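Local structure of ssDNA binding protein (Aeropyrum pernix, 4PSN) at residues Val53-Leu57 / Leu58-Leu62; Glu77-Ser81 / Gln82-Asp86; Gln202-Lys206 / Arg207-Arg211; Val179-Ala183 / Asp184-Asp188. The protein binds single-stranded DNA, probably entrapping it in a system of tunnels formed between the subunits of its four-chain assembly. All coordinates share one frame; numbering follows the deposited sequence.

Contact 1: Val53-Leu57 / Leu58-Leu62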
# COMPACT_ATOMS: atom_id res chain seq x y z
N VAL C 53 9.41 -22.07 8.79
CA VAL C 53 10.23 -22.56 7.69
C VAL C 53 11.05 -21.44 7.05
O VAL C 53 12.23 -21.61 6.76
CB VAL C 53 9.34 -23.21 6.63
CG1 VAL C 53 10.08 -23.32 5.32
CG2 VAL C 53 8.87 -24.57 7.14
N LEU C 54 10.41 -20.29 6.84
CA LEU C 54 11.08 -19.15 6.25
C LEU C 54 12.20 -18.67 7.15
O LEU C 54 13.23 -18.18 6.68
CB LEU C 54 10.09 -18.02 5.99
CG LEU C 54 9.10 -18.32 4.85
CD1 LEU C 54 8.09 -17.19 4.71
CD2 LEU C 54 9.86 -18.53 3.54
N PHE C 55 12.02 -18.80 8.46
CA PHE C 55 13.08 -18.38 9.35
C PHE C 55 14.38 -19.14 9.05
O PHE C 55 15.45 -18.56 8.98
CB PHE C 55 12.67 -18.56 10.82
CG PHE C 55 13.77 -18.20 11.79
CD1 PHE C 55 13.90 -16.91 12.25
CD2 PHE C 55 14.68 -19.15 12.21
CE1 PHE C 55 14.91 -16.58 13.13
CE2 PHE C 55 15.69 -18.82 13.09
CZ PHE C 55 15.80 -17.53 13.55
N GLU C 56 14.27 -20.45 8.86
CA GLU C 56 15.46 -21.25 8.59
C GLU C 56 16.10 -20.90 7.25
O GLU C 56 17.32 -20.83 7.12
CB GLU C 56 15.13 -22.75 8.63
CG GLU C 56 14.72 -23.23 9.99
CD GLU C 56 15.79 -22.96 11.05
OE1 GLU C 56 16.99 -23.03 10.72
OE2 GLU C 56 15.42 -22.66 12.21
N LEU C 57 15.26 -20.66 6.25
CA LEU C 57 15.76 -20.31 4.92
C LEU C 57 16.45 -18.95 4.93
O LEU C 57 17.59 -18.81 4.49
CB LEU C 57 14.61 -20.33 3.91
CG LEU C 57 14.94 -19.92 2.46
CD1 LEU C 57 16.05 -20.79 1.90
CD2 LEU C 57 13.71 -19.98 1.56
N LEU C 58 15.75 -17.95 5.44
CA LEU C 58 16.22 -16.57 5.33
C LEU C 58 17.42 -16.30 6.21
O LEU C 58 18.42 -15.75 5.76
CB LEU C 58 15.09 -15.58 5.66
CG LEU C 58 14.01 -15.50 4.59
CD1 LEU C 58 12.86 -14.60 5.02
CD2 LEU C 58 14.61 -15.02 3.27
N VAL C 59 17.30 -16.67 7.47
CA VAL C 59 18.29 -16.32 8.47
C VAL C 59 19.48 -17.28 8.45
O VAL C 59 20.62 -16.84 8.58
CB VAL C 59 17.67 -16.25 9.89
CG1 VAL C 59 18.70 -15.87 10.91
CG2 VAL C 59 16.50 -15.25 9.91
N ASN C 60 19.23 -18.57 8.26
CA ASN C 60 20.32 -19.54 8.32
C ASN C 60 20.91 -19.96 6.97
O ASN C 60 22.12 -20.18 6.86
CB ASN C 60 19.93 -20.77 9.13
CG ASN C 60 19.60 -20.43 10.57
OD1 ASN C 60 18.65 -20.97 11.14
ND2 ASN C 60 20.37 -19.52 11.16
N LYS C 61 20.07 -20.07 5.94
CA LYS C 61 20.53 -20.56 4.64
C LYS C 61 21.00 -19.44 3.72
O LYS C 61 22.06 -19.55 3.09
CB LYS C 61 19.43 -21.35 3.94
CG LYS C 61 18.91 -22.52 4.75
CD LYS C 61 19.73 -23.75 4.44
CE LYS C 61 19.92 -24.60 5.67
NZ LYS C 61 18.66 -25.31 6.02
N LEU C 62 20.23 -18.36 3.64
CA LEU C 62 20.58 -17.28 2.73
C LEU C 62 21.36 -16.26 3.53
O LEU C 62 21.94 -15.34 2.97
CB LEU C 62 19.32 -16.64 2.14
CG LEU C 62 18.49 -17.52 1.21
CD1 LEU C 62 17.23 -16.77 0.76
CD2 LEU C 62 19.32 -17.93 -0.00

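Contact 2: Glu77-Ser81 / Gln82-Asp86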
# COMPACT_ATOMS: atom_id res chain seq x y z
N GLU C 77 -3.15 -24.01 -1.57
CA GLU C 77 -4.42 -24.62 -1.90
C GLU C 77 -5.26 -24.68 -0.64
O GLU C 77 -4.80 -25.13 0.41
CB GLU C 77 -4.17 -26.03 -2.44
CG GLU C 77 -5.42 -26.85 -2.72
CD GLU C 77 -5.10 -28.21 -3.32
OE1 GLU C 77 -4.01 -28.75 -3.03
OE2 GLU C 77 -5.93 -28.74 -4.09
N VAL C 78 -6.48 -24.18 -0.73
CA VAL C 78 -7.43 -24.32 0.35
C VAL C 78 -8.58 -25.17 -0.16
O VAL C 78 -9.20 -24.84 -1.17
CB VAL C 78 -8.02 -22.97 0.75
CG1 VAL C 78 -9.01 -23.16 1.90
CG2 VAL C 78 -6.93 -22.01 1.13
N ARG C 79 -8.85 -26.26 0.52
CA ARG C 79 -10.02 -27.07 0.19
C ARG C 79 -10.28 -28.06 1.31
O ARG C 79 -9.35 -28.63 1.87
CB ARG C 79 -9.82 -27.79 -1.15
CG ARG C 79 -8.74 -28.85 -1.15
CD ARG C 79 -8.31 -29.18 -2.58
NE ARG C 79 -9.39 -29.75 -3.39
CZ ARG C 79 -9.25 -30.09 -4.67
NH1 ARG C 79 -10.28 -30.60 -5.34
NH2 ARG C 79 -8.09 -29.92 -5.29
N ASP C 80 -11.56 -28.23 1.63
CA ASP C 80 -11.97 -29.09 2.74
C ASP C 80 -11.44 -28.54 4.06
O ASP C 80 -10.99 -29.30 4.92
CB ASP C 80 -11.48 -30.53 2.51
CG ASP C 80 -12.09 -31.16 1.26
OD1 ASP C 80 -13.33 -31.07 1.10
OD2 ASP C 80 -11.34 -31.74 0.45
N SER C 81 -11.50 -27.22 4.20
CA SER C 81 -11.12 -26.56 5.45
C SER C 81 -9.65 -26.80 5.80
O SER C 81 -9.27 -26.78 6.96
CB SER C 81 -12.02 -27.02 6.60
OG SER C 81 -13.37 -26.67 6.37
N GLN C 82 -8.84 -27.02 4.77
CA GLN C 82 -7.42 -27.29 4.96
C GLN C 82 -6.53 -26.47 4.02
O GLN C 82 -6.76 -26.42 2.81
CB GLN C 82 -7.14 -28.79 4.78
CG GLN C 82 -7.90 -29.68 5.75
CD GLN C 82 -7.70 -31.16 5.45
OE1 GLN C 82 -7.24 -31.52 4.37
NE2 GLN C 82 -8.03 -32.02 6.41
N ILE C 83 -5.53 -25.83 4.60
CA ILE C 83 -4.57 -25.03 3.85
C ILE C 83 -3.30 -25.84 3.61
O ILE C 83 -2.71 -26.37 4.55
CB ILE C 83 -4.19 -23.76 4.64
CG1 ILE C 83 -5.45 -22.98 5.01
CG2 ILE C 83 -3.25 -22.89 3.84
CD1 ILE C 83 -5.22 -21.87 6.02
N GLN C 84 -2.88 -25.95 2.35
CA GLN C 84 -1.62 -26.60 2.03
C GLN C 84 -0.78 -25.70 1.14
O GLN C 84 -1.25 -25.23 0.10
CB GLN C 84 -1.87 -27.94 1.33
CG GLN C 84 -2.89 -28.84 2.02
CD GLN C 84 -3.90 -29.44 1.05
OE1 GLN C 84 -3.64 -30.48 0.43
NE2 GLN C 84 -5.05 -28.79 0.91
N PHE C 85 0.47 -25.45 1.54
CA PHE C 85 1.40 -24.69 0.71
C PHE C 85 2.10 -25.60 -0.29
O PHE C 85 2.40 -26.75 0.01
CB PHE C 85 2.45 -23.99 1.58
CG PHE C 85 1.88 -22.92 2.46
CD1 PHE C 85 1.48 -21.71 1.93
CD2 PHE C 85 1.76 -23.13 3.83
CE1 PHE C 85 0.95 -20.73 2.74
CE2 PHE C 85 1.23 -22.15 4.65
CZ PHE C 85 0.83 -20.94 4.11
N ASP C 86 2.35 -25.08 -1.50
CA ASP C 86 3.12 -25.83 -2.48
C ASP C 86 4.54 -25.32 -2.51
O ASP C 86 4.83 -24.30 -3.13
CB ASP C 86 2.51 -25.74 -3.87
CG ASP C 86 3.23 -26.64 -4.88
OD1 ASP C 86 4.39 -27.03 -4.60
OD2 ASP C 86 2.65 -26.96 -5.93

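Contact 3: Gln202-Lys206 / Arg207-Arg211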
# COMPACT_ATOMS: atom_id res chain seq x y z
N GLN C 202 5.96 17.00 -21.72
CA GLN C 202 5.13 16.77 -20.54
C GLN C 202 5.70 15.64 -19.66
O GLN C 202 6.07 14.58 -20.17
CB GLN C 202 3.71 16.42 -20.99
CG GLN C 202 2.73 16.21 -19.86
CD GLN C 202 1.34 15.76 -20.32
OE1 GLN C 202 1.20 14.82 -21.10
NE2 GLN C 202 0.31 16.45 -19.85
N ASN C 203 5.75 15.85 -18.35
CA ASN C 203 6.10 14.79 -17.41
C ASN C 203 4.93 13.84 -17.19
O ASN C 203 3.84 14.28 -16.84
CB ASN C 203 6.51 15.39 -16.07
CG ASN C 203 7.68 16.33 -16.20
OD1 ASN C 203 7.51 17.53 -16.40
ND2 ASN C 203 8.88 15.78 -16.10
N VAL C 204 5.15 12.55 -17.41
CA VAL C 204 4.08 11.58 -17.31
C VAL C 204 4.51 10.39 -16.47
O VAL C 204 5.66 10.30 -16.04
CB VAL C 204 3.67 11.07 -18.71
CG1 VAL C 204 3.08 12.21 -19.55
CG2 VAL C 204 4.86 10.44 -19.41
N GLU C 205 3.60 9.46 -16.23
CA GLU C 205 3.99 8.18 -15.64
C GLU C 205 4.71 7.32 -16.66
O GLU C 205 4.46 7.43 -17.86
CB GLU C 205 2.76 7.47 -15.06
CG GLU C 205 2.13 8.24 -13.91
CD GLU C 205 1.19 7.40 -13.03
OE1 GLU C 205 0.84 6.26 -13.40
OE2 GLU C 205 0.79 7.90 -11.95
N LYS C 206 5.62 6.48 -16.17
CA LYS C 206 6.47 5.67 -17.02
C LYS C 206 5.71 4.83 -18.06
O LYS C 206 6.09 4.76 -19.23
CB LYS C 206 7.37 4.77 -16.16
CG LYS C 206 8.50 4.11 -16.94
CD LYS C 206 9.27 3.11 -16.06
CE LYS C 206 10.67 2.85 -16.61
NZ LYS C 206 11.33 1.64 -16.03
N ARG C 207 4.62 4.18 -17.63
CA ARG C 207 3.81 3.38 -18.55
C ARG C 207 3.25 4.19 -19.74
O ARG C 207 3.11 3.66 -20.84
CB ARG C 207 2.67 2.67 -17.80
CG ARG C 207 1.89 1.66 -18.64
CD ARG C 207 0.89 0.85 -17.78
NE ARG C 207 1.57 -0.05 -16.84
CZ ARG C 207 1.64 0.13 -15.53
NH1 ARG C 207 1.06 1.18 -14.95
NH2 ARG C 207 2.30 -0.75 -14.78
N GLU C 208 2.94 5.46 -19.52
CA GLU C 208 2.38 6.25 -20.61
C GLU C 208 3.45 6.41 -21.67
O GLU C 208 3.18 6.30 -22.87
CB GLU C 208 1.92 7.63 -20.12
CG GLU C 208 0.93 7.59 -18.96
CD GLU C 208 0.46 9.00 -18.56
OE1 GLU C 208 0.76 9.43 -17.42
OE2 GLU C 208 -0.20 9.66 -19.38
N ALA C 209 4.68 6.68 -21.22
CA ALA C 209 5.79 6.90 -22.13
C ALA C 209 6.10 5.60 -22.84
O ALA C 209 6.33 5.58 -24.03
CB ALA C 209 7.03 7.44 -21.39
N VAL C 210 6.07 4.49 -22.10
CA VAL C 210 6.39 3.19 -22.71
C VAL C 210 5.44 2.87 -23.86
O VAL C 210 5.85 2.43 -24.94
CB VAL C 210 6.38 2.01 -21.68
CG1 VAL C 210 6.48 0.65 -22.39
CG2 VAL C 210 7.51 2.16 -20.67
N ARG C 211 4.15 3.12 -23.65
CA ARG C 211 3.13 2.84 -24.65
C ARG C 211 3.37 3.64 -25.94
O ARG C 211 3.23 3.12 -27.05
CB ARG C 211 1.75 3.14 -24.08
CG ARG C 211 0.59 2.92 -25.02
CD ARG C 211 -0.16 1.65 -24.69
NE ARG C 211 -0.60 1.59 -23.29
CZ ARG C 211 -0.77 0.45 -22.63
NH1 ARG C 211 -0.52 -0.70 -23.24
NH2 ARG C 211 -1.16 0.45 -21.36

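Contact 4: Val179-Ala183 / Asp184-Asp188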
# COMPACT_ATOMS: atom_id res chain seq x y z
N VAL C 179 6.87 22.29 -36.60
CA VAL C 179 8.14 23.02 -36.67
C VAL C 179 8.46 23.31 -38.12
O VAL C 179 8.01 22.59 -39.02
CB VAL C 179 9.31 22.21 -36.05
CG1 VAL C 179 9.05 21.93 -34.58
CG2 VAL C 179 9.52 20.89 -36.81
N GLN C 180 9.24 24.35 -38.36
CA GLN C 180 9.63 24.71 -39.72
C GLN C 180 10.94 24.02 -40.07
O GLN C 180 11.92 24.14 -39.35
CB GLN C 180 9.80 26.22 -39.85
CG GLN C 180 9.88 26.69 -41.31
CD GLN C 180 10.02 28.20 -41.45
OE1 GLN C 180 10.26 28.90 -40.47
NE2 GLN C 180 9.87 28.70 -42.66
N VAL C 181 10.95 23.30 -41.18
CA VAL C 181 12.13 22.56 -41.60
C VAL C 181 11.94 21.99 -43.02
O VAL C 181 10.87 21.43 -43.33
CB VAL C 181 12.41 21.40 -40.62
CG1 VAL C 181 11.23 20.46 -40.59
CG2 VAL C 181 13.69 20.66 -41.01
N GLU C 182 12.96 22.11 -43.87
CA GLU C 182 12.92 21.47 -45.19
C GLU C 182 13.12 19.95 -45.07
O GLU C 182 13.86 19.49 -44.21
CB GLU C 182 13.97 22.08 -46.13
CG GLU C 182 13.72 23.55 -46.47
CD GLU C 182 12.36 23.79 -47.10
OE1 GLU C 182 11.77 22.84 -47.67
OE2 GLU C 182 11.87 24.94 -47.03
N ALA C 183 12.47 19.18 -45.95
CA ALA C 183 12.42 17.72 -45.83
C ALA C 183 13.79 17.03 -45.86
O ALA C 183 14.00 16.05 -45.14
CB ALA C 183 11.51 17.12 -46.88
N ASP C 184 14.72 17.54 -46.67
CA ASP C 184 16.05 16.95 -46.73
C ASP C 184 16.92 17.37 -45.55
O ASP C 184 18.08 16.98 -45.47
CB ASP C 184 16.75 17.28 -48.05
CG ASP C 184 16.60 18.73 -48.45
OD1 ASP C 184 15.60 19.06 -49.12
OD2 ASP C 184 17.48 19.55 -48.08
N ARG C 185 16.35 18.14 -44.64
CA ARG C 185 17.09 18.64 -43.47
C ARG C 185 16.56 18.05 -42.16
O ARG C 185 16.96 18.49 -41.08
CB ARG C 185 17.03 20.17 -43.42
CG ARG C 185 17.72 20.87 -44.60
CD ARG C 185 19.18 20.46 -44.71
NE ARG C 185 19.96 20.94 -43.57
CZ ARG C 185 21.27 20.72 -43.41
NH1 ARG C 185 21.89 21.19 -42.34
NH2 ARG C 185 21.94 20.03 -44.33
N ILE C 186 15.66 17.08 -42.25
CA ILE C 186 15.03 16.54 -41.04
C ILE C 186 16.05 15.85 -40.12
O ILE C 186 16.03 16.04 -38.91
CB ILE C 186 13.80 15.63 -41.38
CG1 ILE C 186 12.67 16.52 -41.92
CG2 ILE C 186 13.32 14.87 -40.13
CD1 ILE C 186 11.40 15.78 -42.32
N ASP C 187 16.97 15.07 -40.69
CA ASP C 187 17.98 14.38 -39.88
C ASP C 187 18.77 15.38 -39.06
O ASP C 187 18.87 15.26 -37.84
CB ASP C 187 18.93 13.54 -40.74
CG ASP C 187 18.30 12.25 -41.25
OD1 ASP C 187 17.18 11.91 -40.79
OD2 ASP C 187 18.92 11.57 -42.09
N ASP C 188 19.34 16.37 -39.74
CA ASP C 188 20.02 17.46 -39.06
C ASP C 188 19.12 18.15 -38.03
O ASP C 188 19.53 18.41 -36.91
CB ASP C 188 20.54 18.47 -40.08
CG ASP C 188 21.62 17.89 -40.97
OD1 ASP C 188 22.47 17.13 -40.44
OD2 ASP C 188 21.62 18.18 -42.19

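Contact 1: Val53-Leu57 / Leu58-Leu62
Leu-57 O accepts the backbone N-H of Leu-62, with 2.8 Å from O to N. This i to i+5 bond belongs to the pi-type turn at residues 58-61, in the last part of helix 40-61. Just before it the pairing is regular: Leu-58 N bonds Leu-54 O at 2.8 Å and 170°, and Val-59 N bonds Phe-55 O at 3.0 Å. Glu-56 O is then shared by two weak bonds, from Asn-60 N at 3.2 Å and Lys-61 N at 3.1 Å, while Lys-61 N also leans weakly on Leu-57 O. The buried carboxylate of Glu-56, turned by a bend at chi2 (-57°), is satisfied from beyond this turn: OE2 forms a salt bridge with Arg-52 and a hydrogen bond with Tyr-143 OH of the second subunit. Putting a leucine here would probably leave Arg-52 without this counter-charge and the intersubunit hydroxyl without this acceptor. Leu-57 and Leu-58 instead meet apolar groups, both touching Val-92 of strand 83-97. The Phe-55 ring takes a CH-pi contact: Val-59 CG2 lies over one face, 4.2 Å from the centroid and 27° off the normal.

Contact 2: Glu77-Ser81 / Gln82-Asp86
Glu-77 and Gln-84 form an antiparallel hydrogen-bonded pair in the beta hairpin of strands 69-78 and 83-97. Glu-77 N reaches Gln-84 O at 2.8 Å, and Gln-84 N returns to Glu-77 O at 2.8 Å; both N-H...O angles are 167°. Toward the loop, Arg-79 N bonds Gln-82 O at 3.1 Å, and the answering bond from Gln-82 N to Arg-79 O is weak at 3.4 Å. Asp-80 and Ser-81 make the reversal between them, both with positive phi, close to a type I' turn. The side chains of Glu-77 and Gln-84 run side by side, their carboxylate and amide planes only 6° apart. A bend at chi2 (134°) brings Gln-84 NE2 back over its own strand, where it makes a weak bond to Gln-82 O at 3.5 Å. The non-hydrogen-bonded pair Val-78 and Ile-83 has its side chains on the other face, CG2 of Val-78 lying 4.3 Å from CG1 of Ile-83. In the next shell, Leu-29 and Leu-38 touch both of these side chains, and Val-78 makes backbone hydrogen bonds to the third subunit. The turn itself is fastened by Ser-81 OG, hydrogen-bonded to Glu-37 O.

Contact 3: Gln202-Lys206 / Arg207-Arg211
Val-204 packs against the first turn of helix 206-218, where the chain passes from the short strand 202-203 through the N-cap residue Glu-205. CB of Val-204 lies 3.6 Å from Glu-208 OE1, and CG2, placed between backbone N and carbonyl carbon (chi1 -64° puts CG1 opposite the carbonyl), meets Ala-209 CB at 4.2 Å. At Glu-205 the backbone N-H is taken by Glu-208 OE1, 3.1 Å from Glu-205 N; the donor meets this oxygen from above the carboxylate plane. This is one half of a capping box, the third helical residue reaching back to the N-cap. In the other direction the backbone serves: Glu-208 N bonds Glu-205 O at 3.0 Å, bent at 133°, and Ala-209 N bonds the same oxygen weakly. The Glu-205 carboxylate turns to other chains, its OE1 forming salt bridges with Arg-23 of the second and third subunits. Glu-208 OE1 is also salt-bridged to Arg-207 NE of the fourth subunit, so one oxygen serves cap and interface. Next, Lys-206 N is hydrogen-bonded to Asp-19 OD1 of the second subunit, and Lys-206 O takes Val-210 N at 2.9 Å, an i to i+4 helical bond with an N-H...O angle of 158°.

Contact 4: Val179-Ala183 / Asp184-Asp188
Ile-186 lies against Ala-183, its CG1 3.5 Å from Ala-183 O and its CD1 4.1 Å from Ala-183 CA. The side chain gets there because CG1 stands opposite the carbonyl carbon (chi1 -69°), which carries the branch back toward the preceding turn. The same carbonyl takes only a long, weak bond: Ile-186 N lies 3.5 Å from Ala-183 O, though the N-H...O angle is 160°. The firmer bond lies one residue earlier, where Arg-185 N reaches Glu-182 O at 2.9 Å, with the donor well above the carbonyl plane, as is usual for an i to i+3 bond in a 3-10 turn. These bonds join the end of strand 172-180 to the start of helix 186-198, in a strand-to-helix connection in which Arg-185 occupies the N-cap position. Asp-184 is exposed on the turn, next to Ala-183. Val-181, just past strand 172-180, touches Ile-186, its CG2 4.4 Å from Ile-186 CG1 and 3.9 Å from Arg-185 O. Beyond the turn the isoleucine is buried against Val-153 and Pro-155 of strand 146-155. An alanine in its place would remove CG1 and CD1, and is likely to open a gap beside the Ala-183 carbonyl and deprive Val-153 and Pro-155 of this apolar partner. Farther into the helix, Asp-187 OD2 forms a salt bridge with Lys-128 NZ.

How the contacts relate
Along the chain the order is contact 1, contact 2, contact 4, contact 3. Contacts 1 and 2, with centres 23 Å apart, lie in the ThermoDBP-related region: the end of helix 40-61 is followed by the hairpin of strands 69-78 and 83-97. Contacts 3 and 4, with centres 27 Å apart, belong to the C-terminal region, where strands 172-180 and 202-203 are neighbours in one antiparallel sheet and helix 186-198 connects them in sequence. Between the two regions the separations are larger, reaching 66 Å between the centres of contacts 2 and 4. Contacts 1, 2 and 3 touch other subunits, consistent with an assembly whose intersubunit spaces hold DNA, whereas contact 4 touches none.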